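Local coordinates for protein carboxylesterase (Est-2) (Archaeoglobus fulgidus, PDB 5FRD) that probably hydrolyses carboxylic esters, as a thermophilic enzyme of the alpha/beta-hydrolase fold, and binds coenzyme A close to its active site, at residues 3-8 with 45-50; 25-30 with 92-97; 66-71 with 166-171; 75-80 with 103-108; 110-115 with 229-234. One frame throughout, in Å; residues are numbered along the deposited sequence.

Interaction 1: residues 3-8 with 45-50; sequences ERVFID and GGYAID
Arg4 and Asp50 bridge two strands that are not direct neighbours in the sheet: strand 12-18 runs between 3-9 and 47-49, so the two meet through side chains alone. NH1 of Arg4 donates to OD2 of Asp50 over 2.8 Å, a charged hydrogen bond that is bent (139° at the hydrogen) and meets the syn side of the oxygen from well out of the carboxylate plane. Arg4 reaches this place because its chain runs extended as far as CD and then folds at chi3 (-70°). The two flat groups lie 24° apart, nearly parallel. A water closes the second half of the bridge: it accepts from Arg4 NH2 at 2.9 Å and donates to Asp50 OD1 at 2.7 Å, so each carboxylate oxygen is tied to the guanidinium, one directly and one through solvent.

Val5, the next residue of the edge strand, works on the other face. Its CB points toward segment 45-50, and CG2 comes to the ring edge of Tyr47, 4.2 Å from CE2. The tyrosine's hydroxyl is engaged elsewhere, by Lys18 NZ.

Further partners hold the polar pair in position. Ser15, on the intervening strand, hydrogen-bonds Arg4 NH1, while the backbone amides of Gln56 and Ala34 bind Asp50 OD2 and OD1. The contact thus illustrates how a buried aspartate is paid for: an arginine's charge and the N-H and O-H dipoles of amides and a water converge on it, which would probably favour its ionised form.

Interaction 2: residues 25-30 with 92-97; sequences FYIHSS and GAVAQK
Ile27, at the end of strand 24-27, points its side chain at helix 90-101 and meets Val94 there. The two side chains cross obliquely, and both branches of the isoleucine take part: CD1 lies 3.9 Å from CG1 of Val94, and CG2 lies 4.1 Å from that same methyl. Val94 presents CG1 because this branch stands opposite its own amide nitrogen (chi1 173°). One methyl is therefore caught in the fork of the isoleucine. Alongside, CD1 of Ile27 also rests on the helix backbone, 4.2 Å from Ala95 N.

This is the core packing of an alpha/beta hydrolase, in which the helix following the probable nucleophile elbow, with Ser89 at its turn, lies against the central sheet. Val94 is also touched by Tyr68 of helix 65-79, and Ile27 by Val85 on the adjoining strand.

Polar groups turn elsewhere. Gln96 sends NE2 back to Gly92 O at 3.1 Å, above the carbonyl plane, while its own backbone N reaches that oxygen from the opposite face. His28 ND1 donates to Ser29 O almost straight, in the ring plane. With no hydrogen bond linking strand to helix, their direct cohesion here rests on dispersion and on the exclusion of water.

Interaction 3: residues 66-71 with 166-171; sequences DEYAYY and HLDLSL
Tyr68 reaches from helix 65-79 across to helix 162-173, and its contact there has a dry half and a wet half. With CG anti to its carbonyl carbon (chi1 -83°), the ring is sent toward the second helix. The dry half is Leu171: its CD1 methyl sits obliquely against the phenol, 3.5 Å from CE2 and 3.8 Å from CD2 of Tyr68, the two side chains meeting at about a right angle. This is close apolar packing, made by a single methyl.

Toward the end of the ring the fit is looser. Tyr68 OH and Asp168 OD1 stand 3.8 Å apart, and the carboxylate is turned 73° from the ring. A water couples the two: it lies in the ring plane, 2.7 Å from Tyr68 OH, and donates to Asp168 OD1 at 2.6 Å. Each polar end also has protein partners: Asn53 ND2 and Pro52 O bind the hydroxyl, while His54 NE2 and Gly31 N hold Asp168 OD2. A phenylalanine in place of Tyr68 would keep the packing on Leu171 but would probably leave the water, Asn53 ND2 and Pro52 O without their shared mate.

Helix 162-173 belongs to the helical insertion between strands 106-112 and 192-197, consistent with the cap of this hydrolase family, so the contact probably joins cap to core. On the core side Ala69 touches Lys97 of helix 90-101; on the other, Leu169 packs on helices 122-125 and 127-130, and Cys172, which follows Leu171 directly, binds coenzyme A.

Interaction 4: residues 75-80 with 103-108; sequences SLKKTV and PEICLA
Ile105 fits against two successive residues, Leu76 and Lys77, near the end of helix 65-79. In the alpha/beta-hydrolase fold it belongs to a beta-alpha-beta crossover (83-88, 90-101, 106-112), in the short 3-10 turn that leads from the helix into strand 106-112.

The innermost shell is apolar. Leu76 and Ile105 run past each other in opposite directions, bringing Leu76 CD2 within 4.1 Å of Ile105 CB, while Ile105 CD1 lies 4.2 Å from both CD1 and CD2 of Leu76. CG1 of Ile105 stands between its backbone N and carbonyl carbon (chi1 72°), which leaves CG2 lying across the extended chain of Lys77, 4.0 Å from its CE and equally far from its CG, so the lysine contributes its methylenes here rather than its charge. An alanine at Ile105 would take away CD1 and CG2 and would probably open a gap beside Leu76, leaving the Lys77 chain free to swing.

The next shell sets the pieces in place. Cys106 N bonds to Pro103 O at 3.1 Å, closing the turn; backbone bonds to Ala83 tie Ile105 to the neighbouring strand, and Leu98 of helix 90-101 backs its side chain. On the helix side Leu76 O accepts from both Thr79 N and Val80 N. The hydroxyl of Thr79 turns back along the helix, its OG1 donating to Ser75 O at 2.8 Å.

Interaction 5: residues 110-115 with 229-234; sequences VLVGTG and MVMLEK
Val112, the last strand residue of 106-112, meets Val230 and Met231 on the short helix 230-233 through one methyl group. Three apolar carbons make the whole of the direct contact. CG1 of Val112 approaches CG1 of Val230 at 3.6 Å, a close methyl-methyl meeting, and the same CG1 stands 4.0 Å from CE of Met231. The methionine arrives there by folding: its CG lies between the backbone N and carbonyl carbon (chi1 73°), and two further bends, of opposite sense, at chi2 and chi3 bring the terminal methyl round beside the valine. Phe238 of helix 235-249 touches both valines and so adds a third wall.

Hydrogen bonds shape each side separately rather than linking them. In the helix, Met229 O takes two amides, Glu233 N at 2.9 Å and Leu232 N at 3.0 Å, a doubled acceptor at the N-cap position. Both carboxylate oxygens of Glu233 are used as well, by Ser227 N and Ala145 N. Beyond the strand, Gly113 adopts a positive phi (48°), a conformation that suits glycine; Thr114 OG1 then bonds to Ser89 O and Gly115 touches coenzyme A.

Helix 230-233 starts just after the histidine of a probable Ser-His-Asp triad, and strand 106-112 leads to the ligand pocket. Between the pocket and this probable catalytic neighbourhood lies a dry seam: with no donor or acceptor crossing it, the direct fit of the two segments rests on shape and the burial of methyl groups.

Interactions 1, 2, 4 and 5 reach the same mixed sheet; interaction 3 ties a core helix to the probable cap. Interactions 1 and 2 join through neighbouring strands, Tyr47 O lying 2.9 Å from Tyr26 N. Interactions 2 and 3, centres about 9 Å apart, meet where Val94 CG1 rests 3.7 Å from Ala69 CA. Gln96 NE2, 3.1 Å from Gly115 O, connects interactions 2 and 5. Interactions 3 and 4 share helix 65-79. In interaction 2 Ile27 touches the probable nucleophile elbow, and Val230 of interaction 5 lies near the probable catalytic triad. The Asp168 side chain is about 9 Å from coenzyme A, those of Val94 and Val112 about 11 and 12 Å; interactions 1 and 4 lie away.

Interaction 1: residues 3-8 with 45-50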
# COMPACT_ATOMS: atom_id res chain seq x y z
N GLU A 3 13.33 5.14 -12.99
CA GLU A 3 13.71 6.54 -12.90
C GLU A 3 13.08 7.10 -11.64
O GLU A 3 11.97 6.68 -11.26
CB GLU A 3 13.17 7.35 -14.10
CG GLU A 3 13.80 8.74 -14.21
CD GLU A 3 13.07 9.75 -15.09
OE1 GLU A 3 12.10 9.41 -15.78
OE2 GLU A 3 13.51 10.92 -15.06
N ARG A 4 13.76 8.03 -11.01
CA ARG A 4 13.22 8.79 -9.90
C ARG A 4 12.83 10.16 -10.43
O ARG A 4 13.61 10.81 -11.14
CB ARG A 4 14.20 8.92 -8.77
CG ARG A 4 13.61 9.65 -7.57
CD ARG A 4 14.49 9.61 -6.35
NE ARG A 4 14.56 8.28 -5.75
CZ ARG A 4 13.66 7.78 -4.91
NH1 ARG A 4 12.54 8.45 -4.61
NH2 ARG A 4 13.85 6.58 -4.36
N VAL A 5 11.62 10.60 -10.09
CA VAL A 5 11.11 11.92 -10.51
C VAL A 5 10.65 12.68 -9.31
O VAL A 5 10.46 12.13 -8.22
CB VAL A 5 9.98 11.82 -11.54
CG1 VAL A 5 10.48 11.14 -12.81
CG2 VAL A 5 8.78 11.08 -10.97
N PHE A 6 10.45 13.98 -9.52
CA PHE A 6 9.98 14.87 -8.46
C PHE A 6 8.88 15.74 -9.02
O PHE A 6 8.99 16.22 -10.14
CB PHE A 6 11.14 15.74 -7.96
CG PHE A 6 12.23 14.94 -7.29
CD1 PHE A 6 13.26 14.38 -8.03
CD2 PHE A 6 12.18 14.72 -5.92
CE1 PHE A 6 14.25 13.61 -7.40
CE2 PHE A 6 13.18 13.96 -5.30
CZ PHE A 6 14.18 13.41 -6.05
N ILE A 7 7.88 15.98 -8.19
CA ILE A 7 6.77 16.90 -8.46
C ILE A 7 6.57 17.75 -7.23
O ILE A 7 7.18 17.55 -6.17
CB ILE A 7 5.46 16.14 -8.81
CG1 ILE A 7 4.94 15.34 -7.62
CG2 ILE A 7 5.68 15.28 -10.04
CD1 ILE A 7 3.58 14.74 -7.85
N ASP A 8 5.71 18.77 -7.37
CA ASP A 8 5.36 19.64 -6.26
C ASP A 8 3.87 19.54 -5.99
O ASP A 8 3.07 19.65 -6.92
CB ASP A 8 5.71 21.09 -6.59
CG ASP A 8 5.40 22.03 -5.43
OD1 ASP A 8 6.21 22.07 -4.48
OD2 ASP A 8 4.33 22.68 -5.46
N GLY A 45 5.30 -1.74 -14.57
CA GLY A 45 5.36 -0.32 -14.88
C GLY A 45 4.52 0.51 -13.94
O GLY A 45 3.99 0.01 -12.96
N GLY A 46 4.40 1.78 -14.28
CA GLY A 46 3.63 2.73 -13.49
C GLY A 46 4.49 3.62 -12.62
O GLY A 46 5.71 3.72 -12.80
N TYR A 47 3.86 4.24 -11.63
CA TYR A 47 4.48 5.16 -10.69
C TYR A 47 4.21 4.76 -9.26
O TYR A 47 3.06 4.44 -8.93
CB TYR A 47 3.89 6.57 -10.87
CG TYR A 47 4.34 7.37 -12.04
CD1 TYR A 47 3.81 7.13 -13.29
CD2 TYR A 47 5.29 8.37 -11.91
CE1 TYR A 47 4.21 7.92 -14.41
CE2 TYR A 47 5.67 9.16 -13.00
CZ TYR A 47 5.14 8.90 -14.21
OH TYR A 47 5.49 9.69 -15.31
N ALA A 48 5.23 4.83 -8.41
CA ALA A 48 5.10 4.59 -6.98
C ALA A 48 5.48 5.83 -6.21
O ALA A 48 6.58 6.35 -6.39
CB ALA A 48 5.97 3.41 -6.53
N ILE A 49 4.57 6.30 -5.37
CA ILE A 49 4.84 7.50 -4.59
C ILE A 49 5.75 7.25 -3.40
O ILE A 49 5.65 6.20 -2.75
CB ILE A 49 3.51 8.12 -4.15
CG1 ILE A 49 3.70 9.53 -3.59
CG2 ILE A 49 2.77 7.24 -3.16
CD1 ILE A 49 2.39 10.28 -3.30
N ASP A 50 6.62 8.20 -3.05
CA ASP A 50 7.15 8.30 -1.69
C ASP A 50 6.20 9.24 -0.93
O ASP A 50 6.16 10.43 -1.25
CB ASP A 50 8.55 8.95 -1.66
CG ASP A 50 9.68 8.05 -2.06
OD1 ASP A 50 9.61 6.82 -1.87
OD2 ASP A 50 10.76 8.62 -2.45
O HOH W 1 12.06 5.68 -2.27

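Interaction 2: residues 25-30 with 92-97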
# COMPACT_ATOMS: atom_id res chain seq x y z
N PHE A 25 -0.65 3.12 -10.14
CA PHE A 25 -0.14 4.01 -9.12
C PHE A 25 -0.07 3.27 -7.79
O PHE A 25 -1.12 2.83 -7.27
CB PHE A 25 -1.05 5.25 -9.01
CG PHE A 25 -0.47 6.37 -8.19
CD1 PHE A 25 0.35 7.33 -8.76
CD2 PHE A 25 -0.75 6.45 -6.84
CE1 PHE A 25 0.88 8.35 -7.98
CE2 PHE A 25 -0.21 7.48 -6.08
CZ PHE A 25 0.59 8.41 -6.68
N TYR A 26 1.14 3.13 -7.23
CA TYR A 26 1.36 2.31 -6.05
C TYR A 26 1.59 3.16 -4.82
O TYR A 26 2.35 4.13 -4.88
CB TYR A 26 2.60 1.42 -6.22
CG TYR A 26 2.68 0.58 -7.47
CD1 TYR A 26 3.20 1.09 -8.63
CD2 TYR A 26 2.29 -0.76 -7.48
CE1 TYR A 26 3.34 0.33 -9.77
CE2 TYR A 26 2.38 -1.51 -8.64
CZ TYR A 26 2.90 -0.97 -9.78
OH TYR A 26 3.01 -1.75 -10.93
N ILE A 27 1.02 2.72 -3.70
CA ILE A 27 1.11 3.42 -2.42
C ILE A 27 1.61 2.43 -1.34
O ILE A 27 0.94 1.45 -1.01
CB ILE A 27 -0.23 4.03 -1.96
CG1 ILE A 27 -0.89 4.79 -3.12
CG2 ILE A 27 0.04 4.95 -0.78
CD1 ILE A 27 -2.24 5.37 -2.78
N HIS A 28 2.80 2.73 -0.83
CA HIS A 28 3.51 1.92 0.16
C HIS A 28 2.90 1.94 1.55
O HIS A 28 2.00 2.72 1.86
CB HIS A 28 4.97 2.35 0.25
CG HIS A 28 5.17 3.74 0.76
ND1 HIS A 28 5.09 4.06 2.09
CD2 HIS A 28 5.42 4.89 0.10
CE1 HIS A 28 5.30 5.36 2.23
NE2 HIS A 28 5.47 5.90 1.04
N SER A 29 3.46 1.09 2.43
CA SER A 29 3.03 0.91 3.79
C SER A 29 3.83 1.71 4.81
O SER A 29 4.74 2.48 4.47
CB SER A 29 3.06 -0.61 4.10
OG SER A 29 4.33 -1.11 3.87
N SER A 30 3.49 1.53 6.08
CA SER A 30 4.14 2.25 7.17
C SER A 30 5.64 1.98 7.25
O SER A 30 6.10 0.84 7.11
CB SER A 30 3.56 1.87 8.53
OG SER A 30 2.20 2.23 8.66
N GLY A 92 -3.06 0.89 1.54
CA GLY A 92 -4.40 0.44 1.19
C GLY A 92 -5.48 1.27 1.86
O GLY A 92 -6.56 1.45 1.29
N ALA A 93 -5.22 1.76 3.06
CA ALA A 93 -6.12 2.72 3.73
C ALA A 93 -6.14 4.03 2.95
O ALA A 93 -7.20 4.62 2.69
CB ALA A 93 -5.73 2.94 5.17
N VAL A 94 -4.96 4.50 2.56
CA VAL A 94 -4.83 5.70 1.73
C VAL A 94 -5.57 5.49 0.42
O VAL A 94 -6.32 6.38 -0.00
CB VAL A 94 -3.35 6.05 1.50
CG1 VAL A 94 -3.21 7.18 0.48
CG2 VAL A 94 -2.68 6.42 2.81
N ALA A 95 -5.44 4.32 -0.22
CA ALA A 95 -6.16 4.03 -1.44
C ALA A 95 -7.68 4.10 -1.27
O ALA A 95 -8.36 4.62 -2.16
CB ALA A 95 -5.76 2.66 -1.99
N GLN A 96 -8.20 3.56 -0.18
CA GLN A 96 -9.63 3.59 0.06
C GLN A 96 -10.09 5.04 0.23
O GLN A 96 -11.11 5.41 -0.40
CB GLN A 96 -9.98 2.79 1.31
CG GLN A 96 -9.80 1.30 1.13
CD GLN A 96 -9.91 0.57 2.43
OE1 GLN A 96 -11.00 0.37 2.95
NE2 GLN A 96 -8.78 0.20 3.02
N LYS A 97 -9.39 5.85 1.01
CA LYS A 97 -9.75 7.26 1.18
C LYS A 97 -9.61 8.03 -0.13
O LYS A 97 -10.44 8.92 -0.43
CB LYS A 97 -8.99 7.91 2.31
CG LYS A 97 -9.32 7.36 3.68
CD LYS A 97 -10.72 7.66 4.18
CE LYS A 97 -10.77 7.72 5.70
NZ LYS A 97 -11.94 8.52 6.14

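Interaction 3: residues 66-71 with 166-171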
# COMPACT_ATOMS: atom_id res chain seq x y z
N ASP A 66 -6.58 10.53 5.52
CA ASP A 66 -7.14 11.45 4.52
C ASP A 66 -6.13 12.45 3.97
O ASP A 66 -6.12 12.75 2.77
CB ASP A 66 -8.34 12.24 5.10
CG ASP A 66 -9.67 11.52 4.92
OD1 ASP A 66 -9.91 10.94 3.85
OD2 ASP A 66 -10.50 11.57 5.86
N GLU A 67 -5.26 13.00 4.83
CA GLU A 67 -4.24 13.93 4.39
C GLU A 67 -3.22 13.23 3.44
O GLU A 67 -2.84 13.79 2.42
CB GLU A 67 -3.59 14.58 5.63
CG GLU A 67 -4.47 15.66 6.24
CD GLU A 67 -4.18 15.96 7.70
OE1 GLU A 67 -2.99 16.06 8.08
OE2 GLU A 67 -5.14 16.09 8.49
N TYR A 68 -2.80 12.01 3.79
CA TYR A 68 -1.97 11.29 2.84
C TYR A 68 -2.70 11.02 1.54
O TYR A 68 -2.10 11.03 0.46
CB TYR A 68 -1.45 9.96 3.43
CG TYR A 68 -0.23 10.10 4.30
CD1 TYR A 68 0.86 10.85 3.89
CD2 TYR A 68 -0.10 9.41 5.50
CE1 TYR A 68 2.00 10.99 4.65
CE2 TYR A 68 1.04 9.55 6.29
CZ TYR A 68 2.10 10.34 5.85
OH TYR A 68 3.24 10.54 6.61
N ALA A 69 -4.00 10.76 1.59
CA ALA A 69 -4.78 10.57 0.38
C ALA A 69 -4.84 11.81 -0.51
O ALA A 69 -4.90 11.69 -1.74
CB ALA A 69 -6.18 10.07 0.72
N TYR A 70 -4.82 12.98 0.11
CA TYR A 70 -4.70 14.21 -0.65
C TYR A 70 -3.39 14.26 -1.42
O TYR A 70 -3.38 14.50 -2.63
CB TYR A 70 -4.83 15.44 0.26
CG TYR A 70 -4.55 16.72 -0.47
CD1 TYR A 70 -5.52 17.24 -1.32
CD2 TYR A 70 -3.33 17.35 -0.37
CE1 TYR A 70 -5.29 18.41 -2.04
CE2 TYR A 70 -3.08 18.52 -1.10
CZ TYR A 70 -4.07 19.02 -1.93
OH TYR A 70 -3.87 20.18 -2.65
N TYR A 71 -2.26 14.02 -0.75
CA TYR A 71 -0.98 13.99 -1.46
C TYR A 71 -0.94 12.91 -2.55
O TYR A 71 -0.44 13.16 -3.64
CB TYR A 71 0.21 13.81 -0.52
CG TYR A 71 0.46 15.02 0.33
CD1 TYR A 71 1.00 16.18 -0.22
CD2 TYR A 71 0.11 15.02 1.68
CE1 TYR A 71 1.18 17.31 0.56
CE2 TYR A 71 0.30 16.15 2.46
CZ TYR A 71 0.83 17.28 1.89
OH TYR A 71 1.01 18.40 2.68
N HIS A 166 6.21 4.80 13.92
CA HIS A 166 5.22 4.97 14.97
C HIS A 166 4.14 5.97 14.55
O HIS A 166 2.93 5.70 14.76
CB HIS A 166 5.88 5.42 16.28
CG HIS A 166 4.93 5.56 17.40
ND1 HIS A 166 4.39 6.78 17.76
CD2 HIS A 166 4.38 4.65 18.23
CE1 HIS A 166 3.56 6.60 18.78
NE2 HIS A 166 3.54 5.32 19.08
N LEU A 167 4.49 7.06 13.89
CA LEU A 167 3.48 8.00 13.39
C LEU A 167 2.54 7.34 12.40
O LEU A 167 1.31 7.49 12.51
CB LEU A 167 4.12 9.22 12.73
CG LEU A 167 4.88 10.18 13.66
CD1 LEU A 167 5.56 11.24 12.82
CD2 LEU A 167 3.96 10.82 14.69
N ASP A 168 3.09 6.59 11.47
CA ASP A 168 2.29 5.90 10.45
C ASP A 168 1.35 4.89 11.09
O ASP A 168 0.19 4.77 10.72
CB ASP A 168 3.20 5.14 9.46
CG ASP A 168 3.98 6.03 8.52
OD1 ASP A 168 3.68 7.23 8.37
OD2 ASP A 168 4.96 5.49 7.87
N LEU A 169 1.86 4.07 12.02
CA LEU A 169 1.05 3.06 12.68
C LEU A 169 -0.02 3.71 13.55
O LEU A 169 -1.10 3.13 13.69
CB LEU A 169 1.89 2.10 13.50
CG LEU A 169 2.76 1.16 12.66
CD1 LEU A 169 3.67 0.38 13.61
CD2 LEU A 169 1.94 0.19 11.85
N SER A 170 0.26 4.85 14.14
CA SER A 170 -0.78 5.59 14.87
C SER A 170 -1.91 6.02 13.95
O SER A 170 -3.08 6.00 14.36
CB SER A 170 -0.15 6.80 15.56
OG SER A 170 0.70 6.39 16.61
N LEU A 171 -1.60 6.38 12.71
CA LEU A 171 -2.65 6.72 11.74
C LEU A 171 -3.44 5.49 11.38
O LEU A 171 -4.67 5.55 11.28
CB LEU A 171 -2.08 7.35 10.48
CG LEU A 171 -1.34 8.68 10.60
CD1 LEU A 171 -0.93 9.19 9.22
CD2 LEU A 171 -2.14 9.74 11.33
O HOH W 2 3.12 9.64 9.15

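Interaction 4: residues 75-80 with 103-108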
# COMPACT_ATOMS: atom_id res chain seq x y z
N SER A 75 -0.73 13.69 -6.57
CA SER A 75 0.41 13.10 -7.26
C SER A 75 -0.00 12.19 -8.42
O SER A 75 0.62 12.20 -9.46
CB SER A 75 1.28 12.31 -6.27
OG SER A 75 1.82 13.13 -5.25
N LEU A 76 -1.07 11.43 -8.24
CA LEU A 76 -1.63 10.62 -9.29
C LEU A 76 -2.08 11.51 -10.45
O LEU A 76 -1.72 11.28 -11.59
CB LEU A 76 -2.77 9.76 -8.72
CG LEU A 76 -3.37 8.68 -9.58
CD1 LEU A 76 -4.18 7.72 -8.74
CD2 LEU A 76 -4.22 9.22 -10.73
N LYS A 77 -2.84 12.54 -10.13
CA LYS A 77 -3.33 13.45 -11.16
C LYS A 77 -2.18 14.04 -11.99
O LYS A 77 -2.29 14.16 -13.21
CB LYS A 77 -4.14 14.58 -10.53
CG LYS A 77 -5.50 14.17 -10.03
CD LYS A 77 -6.12 15.29 -9.20
CE LYS A 77 -7.47 14.89 -8.63
NZ LYS A 77 -8.04 15.96 -7.76
N LYS A 78 -1.06 14.38 -11.33
CA LYS A 78 0.09 15.04 -11.99
C LYS A 78 0.99 14.10 -12.76
O LYS A 78 1.85 14.55 -13.52
CB LYS A 78 0.93 15.79 -10.95
CG LYS A 78 0.26 17.05 -10.40
CD LYS A 78 1.02 17.63 -9.22
CE LYS A 78 0.24 18.69 -8.47
NZ LYS A 78 0.04 19.92 -9.28
N THR A 79 0.84 12.78 -12.56
CA THR A 79 1.71 11.82 -13.21
C THR A 79 1.00 11.01 -14.27
O THR A 79 1.41 10.98 -15.42
CB THR A 79 2.39 10.89 -12.16
OG1 THR A 79 1.39 10.30 -11.33
CG2 THR A 79 3.39 11.64 -11.33
N VAL A 80 -0.08 10.34 -13.88
CA VAL A 80 -0.84 9.44 -14.78
C VAL A 80 -2.27 9.88 -15.07
O VAL A 80 -2.86 9.36 -16.02
CB VAL A 80 -0.80 7.98 -14.28
CG1 VAL A 80 0.61 7.41 -14.47
CG2 VAL A 80 -1.22 7.87 -12.84
N PRO A 103 -13.18 9.47 -6.78
CA PRO A 103 -13.45 8.22 -7.50
C PRO A 103 -13.14 8.29 -8.97
O PRO A 103 -12.78 7.30 -9.58
CB PRO A 103 -14.94 7.98 -7.25
CG PRO A 103 -15.47 9.34 -6.91
CD PRO A 103 -14.40 10.04 -6.17
N GLU A 104 -13.22 9.48 -9.55
CA GLU A 104 -13.01 9.70 -10.96
C GLU A 104 -11.60 9.35 -11.45
O GLU A 104 -11.40 9.04 -12.61
CB GLU A 104 -13.35 11.18 -11.28
CG GLU A 104 -12.42 12.26 -10.69
CD GLU A 104 -12.69 12.62 -9.23
OE1 GLU A 104 -13.72 12.20 -8.64
OE2 GLU A 104 -11.83 13.36 -8.67
N ILE A 105 -10.63 9.42 -10.53
CA ILE A 105 -9.24 9.15 -10.92
C ILE A 105 -8.83 7.68 -10.75
O ILE A 105 -7.73 7.34 -11.12
CB ILE A 105 -8.20 10.08 -10.24
CG1 ILE A 105 -8.02 9.78 -8.77
CG2 ILE A 105 -8.56 11.57 -10.48
CD1 ILE A 105 -7.05 10.68 -8.02
N CYS A 106 -9.75 6.86 -10.22
CA CYS A 106 -9.50 5.44 -9.98
C CYS A 106 -10.14 4.59 -11.04
O CYS A 106 -11.39 4.55 -11.16
CB CYS A 106 -10.09 5.03 -8.67
SG CYS A 106 -9.36 5.88 -7.30
N LEU A 107 -9.33 3.93 -11.83
CA LEU A 107 -9.81 3.00 -12.81
C LEU A 107 -10.18 1.67 -12.16
O LEU A 107 -11.07 0.94 -12.61
CB LEU A 107 -8.78 2.72 -13.88
CG LEU A 107 -8.20 3.94 -14.61
CD1 LEU A 107 -7.11 3.49 -15.54
CD2 LEU A 107 -9.32 4.67 -15.35
N ALA A 108 -9.48 1.35 -11.07
CA ALA A 108 -9.66 0.09 -10.34
C ALA A 108 -8.83 0.20 -9.07
O ALA A 108 -8.00 1.09 -8.94
CB ALA A 108 -9.18 -1.09 -11.16

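Interaction 5: residues 110-115 with 229-234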
# COMPACT_ATOMS: atom_id res chain seq x y z
N VAL A 110 -6.51 -2.08 -6.11
CA VAL A 110 -5.82 -3.30 -5.75
C VAL A 110 -5.46 -3.12 -4.29
O VAL A 110 -4.66 -2.26 -3.94
CB VAL A 110 -4.63 -3.59 -6.63
CG1 VAL A 110 -3.96 -4.89 -6.17
CG2 VAL A 110 -5.02 -3.65 -8.09
N LEU A 111 -6.09 -3.88 -3.42
CA LEU A 111 -5.96 -3.78 -1.98
C LEU A 111 -5.10 -4.95 -1.54
O LEU A 111 -5.51 -6.11 -1.66
CB LEU A 111 -7.33 -3.83 -1.32
CG LEU A 111 -8.26 -2.70 -1.74
CD1 LEU A 111 -9.63 -2.95 -1.13
CD2 LEU A 111 -7.71 -1.33 -1.32
N VAL A 112 -3.91 -4.66 -1.07
CA VAL A 112 -2.90 -5.65 -0.75
C VAL A 112 -2.58 -5.58 0.73
O VAL A 112 -2.16 -4.54 1.24
CB VAL A 112 -1.59 -5.39 -1.54
CG1 VAL A 112 -0.63 -6.54 -1.30
CG2 VAL A 112 -1.85 -5.19 -3.04
N GLY A 113 -2.74 -6.70 1.46
CA GLY A 113 -2.35 -6.72 2.86
C GLY A 113 -2.89 -5.50 3.62
O GLY A 113 -2.12 -4.72 4.23
N THR A 114 -4.20 -5.30 3.58
CA THR A 114 -4.79 -4.13 4.17
C THR A 114 -6.13 -4.48 4.80
O THR A 114 -6.38 -5.65 5.07
CB THR A 114 -4.82 -2.99 3.12
OG1 THR A 114 -5.20 -1.75 3.73
CG2 THR A 114 -5.73 -3.28 1.98
N GLY A 115 -6.94 -3.48 5.12
CA GLY A 115 -8.18 -3.73 5.84
C GLY A 115 -9.03 -2.49 5.88
O GLY A 115 -8.56 -1.36 5.64
N MET A 229 4.33 -9.09 3.42
CA MET A 229 5.20 -8.46 2.40
C MET A 229 5.19 -9.21 1.05
O MET A 229 6.22 -9.38 0.39
CB MET A 229 6.63 -8.31 2.94
CG MET A 229 6.74 -7.56 4.24
SD MET A 229 5.89 -5.98 4.25
CE MET A 229 6.75 -5.12 2.96
N VAL A 230 3.99 -9.59 0.63
CA VAL A 230 3.78 -10.45 -0.52
C VAL A 230 4.41 -9.94 -1.83
O VAL A 230 4.90 -10.71 -2.63
CB VAL A 230 2.28 -10.76 -0.66
CG1 VAL A 230 1.45 -9.49 -0.88
CG2 VAL A 230 2.03 -11.74 -1.77
N MET A 231 4.42 -8.62 -2.04
CA MET A 231 4.97 -8.07 -3.29
C MET A 231 6.48 -8.19 -3.38
O MET A 231 7.02 -8.13 -4.46
CB MET A 231 4.54 -6.60 -3.47
CG MET A 231 5.22 -5.59 -2.56
SD MET A 231 4.97 -5.75 -0.79
CE MET A 231 3.22 -5.49 -0.81
N LEU A 232 7.13 -8.34 -2.22
CA LEU A 232 8.58 -8.57 -2.12
C LEU A 232 8.90 -10.04 -1.99
O LEU A 232 9.94 -10.48 -2.47
CB LEU A 232 9.15 -7.85 -0.89
CG LEU A 232 9.09 -6.33 -0.92
CD1 LEU A 232 9.42 -5.75 0.45
CD2 LEU A 232 10.03 -5.79 -1.97
N GLU A 233 8.07 -10.80 -1.30
CA GLU A 233 8.39 -12.21 -1.00
C GLU A 233 8.08 -13.15 -2.15
O GLU A 233 8.76 -14.18 -2.32
CB GLU A 233 7.60 -12.69 0.22
CG GLU A 233 7.88 -12.03 1.56
CD GLU A 233 6.92 -12.55 2.63
OE1 GLU A 233 5.79 -12.04 2.71
OE2 GLU A 233 7.31 -13.49 3.39
N LYS A 234 7.02 -12.85 -2.88
CA LYS A 234 6.55 -13.66 -3.99
C LYS A 234 6.21 -12.73 -5.15
O LYS A 234 5.09 -12.71 -5.64
CB LYS A 234 5.33 -14.50 -3.61
CG LYS A 234 5.63 -15.58 -2.57
CD LYS A 234 6.48 -16.68 -3.14
CE LYS A 234 6.66 -17.78 -2.09
NZ LYS A 234 7.46 -18.90 -2.63